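Local coordinates for protein lectin (Pleurotus ostreatus, PDB 6LIK) that probably recognises galactose and N-acetylgalactosamine on glycans, holding the sugar through a bound calcium ion, at residues A258-T263 with A299-G304. Sequence-based numbering, arbitrary orientation.
Sequences ADDRYT and ATNGGG. With CA (calcium ion), chain E; GLA (alpha-D-galactopyranose), chain I; NAG (2-acetamido-2-deoxy-beta-D-glucopyranose), chain D.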
# COMPACT_ATOMS: atom_id res chain seq x y z
N ALA A 258 1.70 19.00 -2.85
CA ALA A 258 1.52 20.33 -2.25
C ALA A 258 1.40 21.39 -3.35
O ALA A 258 2.16 21.33 -4.33
CB ALA A 258 2.68 20.63 -1.35
N ASP A 259 0.54 22.36 -3.10
CA ASP A 259 0.51 23.63 -3.85
C ASP A 259 1.27 24.71 -3.06
O ASP A 259 0.71 25.21 -2.06
CB ASP A 259 -0.92 24.05 -4.15
CG ASP A 259 -0.99 25.29 -5.03
OD1 ASP A 259 0.08 25.91 -5.21
OD2 ASP A 259 -2.10 25.60 -5.56
N ASP A 260 2.58 24.64 -3.20
CA ASP A 260 3.39 24.86 -4.42
C ASP A 260 4.46 23.79 -4.37
O ASP A 260 4.76 23.24 -5.43
CB ASP A 260 3.92 26.28 -4.62
CG ASP A 260 3.01 27.12 -5.51
OD1 ASP A 260 2.84 26.72 -6.71
OD2 ASP A 260 2.41 28.10 -4.99
N ARG A 261 4.89 23.41 -3.15
CA ARG A 261 6.22 22.78 -2.84
C ARG A 261 6.15 22.23 -1.39
O ARG A 261 5.38 22.78 -0.56
CB ARG A 261 7.24 23.90 -3.11
CG ARG A 261 8.58 23.84 -2.41
CD ARG A 261 9.37 25.14 -2.60
NE ARG A 261 9.18 25.75 -3.91
CZ ARG A 261 9.74 25.30 -5.05
NH1 ARG A 261 10.54 24.24 -5.05
NH2 ARG A 261 9.48 25.92 -6.19
N TYR A 262 6.83 21.12 -1.10
CA TYR A 262 6.91 20.58 0.28
C TYR A 262 8.28 19.95 0.44
O TYR A 262 8.91 19.58 -0.57
CB TYR A 262 5.86 19.51 0.64
CG TYR A 262 6.05 18.24 -0.13
CD1 TYR A 262 5.58 18.10 -1.43
CD2 TYR A 262 6.83 17.22 0.38
CE1 TYR A 262 5.86 16.97 -2.19
CE2 TYR A 262 7.13 16.09 -0.38
CZ TYR A 262 6.65 15.96 -1.67
OH TYR A 262 6.98 14.86 -2.40
N THR A 263 8.69 19.82 1.69
CA THR A 263 9.68 18.83 2.16
C THR A 263 9.05 18.05 3.30
O THR A 263 8.33 18.67 4.13
CB THR A 263 10.96 19.53 2.62
OG1 THR A 263 11.40 20.32 1.53
CG2 THR A 263 12.03 18.53 3.00
N ALA A 299 5.71 23.09 3.87
CA ALA A 299 5.09 23.38 2.55
C ALA A 299 5.11 24.89 2.31
O ALA A 299 4.86 25.66 3.26
CB ALA A 299 3.68 22.84 2.48
N THR A 300 5.38 25.28 1.06
CA THR A 300 5.58 26.70 0.66
C THR A 300 4.54 27.09 -0.39
O THR A 300 4.37 26.36 -1.36
CB THR A 300 7.03 26.89 0.20
OG1 THR A 300 7.94 26.49 1.24
CG2 THR A 300 7.33 28.33 -0.16
N ASN A 301 3.88 28.23 -0.19
CA ASN A 301 3.05 28.93 -1.20
C ASN A 301 3.87 29.99 -1.94
O ASN A 301 4.36 30.92 -1.30
CB ASN A 301 1.83 29.59 -0.58
CG ASN A 301 0.84 30.07 -1.62
OD1 ASN A 301 0.92 29.62 -2.75
ND2 ASN A 301 -0.07 30.97 -1.27
N GLY A 302 4.01 29.84 -3.26
CA GLY A 302 4.59 30.83 -4.17
C GLY A 302 3.62 31.96 -4.50
O GLY A 302 4.08 32.94 -5.09
N GLY A 303 2.33 31.82 -4.20
CA GLY A 303 1.29 32.82 -4.50
C GLY A 303 -0.01 32.14 -4.91
O GLY A 303 0.06 31.07 -5.51
N GLY A 304 -1.15 32.73 -4.56
CA GLY A 304 -2.48 32.23 -4.91
C GLY A 304 -2.93 31.16 -3.92
O GLY A 304 -2.51 31.18 -2.76
CA CA E . 0.06 28.52 -4.96
C1 GLA I . -1.59 30.23 -9.09
C2 GLA I . -0.08 29.78 -8.85
C3 GLA I . 0.02 28.29 -8.39
C4 GLA I . -1.36 27.62 -8.03
C5 GLA I . -2.51 27.91 -9.11
C6 GLA I . -3.96 27.53 -8.73
O1 GLA I . -1.71 31.47 -9.82
O2 GLA I . 0.94 30.08 -9.86
O3 GLA I . 0.89 28.26 -7.22
O4 GLA I . -1.62 27.94 -6.60
O5 GLA I . -2.54 29.27 -9.66
O6 GLA I . -4.26 26.18 -9.09
C1 NAG D . 10.97 25.69 4.13
C2 NAG D . 12.42 26.06 4.53
C3 NAG D . 12.81 27.44 3.99
C4 NAG D . 13.00 27.29 2.49
C5 NAG D . 11.62 26.77 2.00
C6 NAG D . 11.64 26.33 0.53
C7 NAG D . 12.27 26.48 6.92
C8 NAG D . 12.65 25.80 8.22
N2 NAG D . 12.77 25.82 5.93
O3 NAG D . 14.04 27.89 4.54
O4 NAG D . 13.58 28.51 1.89
O5 NAG D . 11.12 25.63 2.72
O6 NAG D . 11.79 24.93 0.33
O7 NAG D . 11.56 27.48 6.70
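Asp260 and Asn301 meet at a calcium ion, where two antiparallel strands of a beta-sandwich lectin domain open into loops. The ion is the centre of a calcium-dependent sugar site. Asp260 spans the gap. Its CB lies 3.3 Å from Thr300 O, and CG carries the carboxylate on toward the ion and the galactose. OD1 approaches galactose O3 closely. OD2 binds calcium at 2.4 Å and also accepts a hydrogen bond from Gly302 N at 2.9 Å, met from above the carboxylate plane. Asn301 OD1 stands 3.1 Å from Asp260 OD2; the shared metal explains two oxygens so near each other. Asp259 has CG anti to the backbone N (chi1 -175°), which brings OD1 to the ion, while OD2 faces galactose O4 and is hydrogen-bonded by Trp364 NE1. Gly303 O and Pro305 O complete the protein ligands, and galactose O3 and O4 fill two further positions. Behind the site the strands pair antiparallel, Arg261 beside Thr300 and Tyr262 beside Ala299. Thr300 N donates to Arg261 O at 3.0 Å, and Arg261 CD packs on Thr300 CB on one face. Tyr262 and Ala299 side chains lie on the other face. Asn301 also shapes its own loop: ND2 donates to Gly304 O, and OD1 closes an Asx turn by accepting from Gly303 N at 3.0 Å, with the donor 74° out of the carbonyl plane.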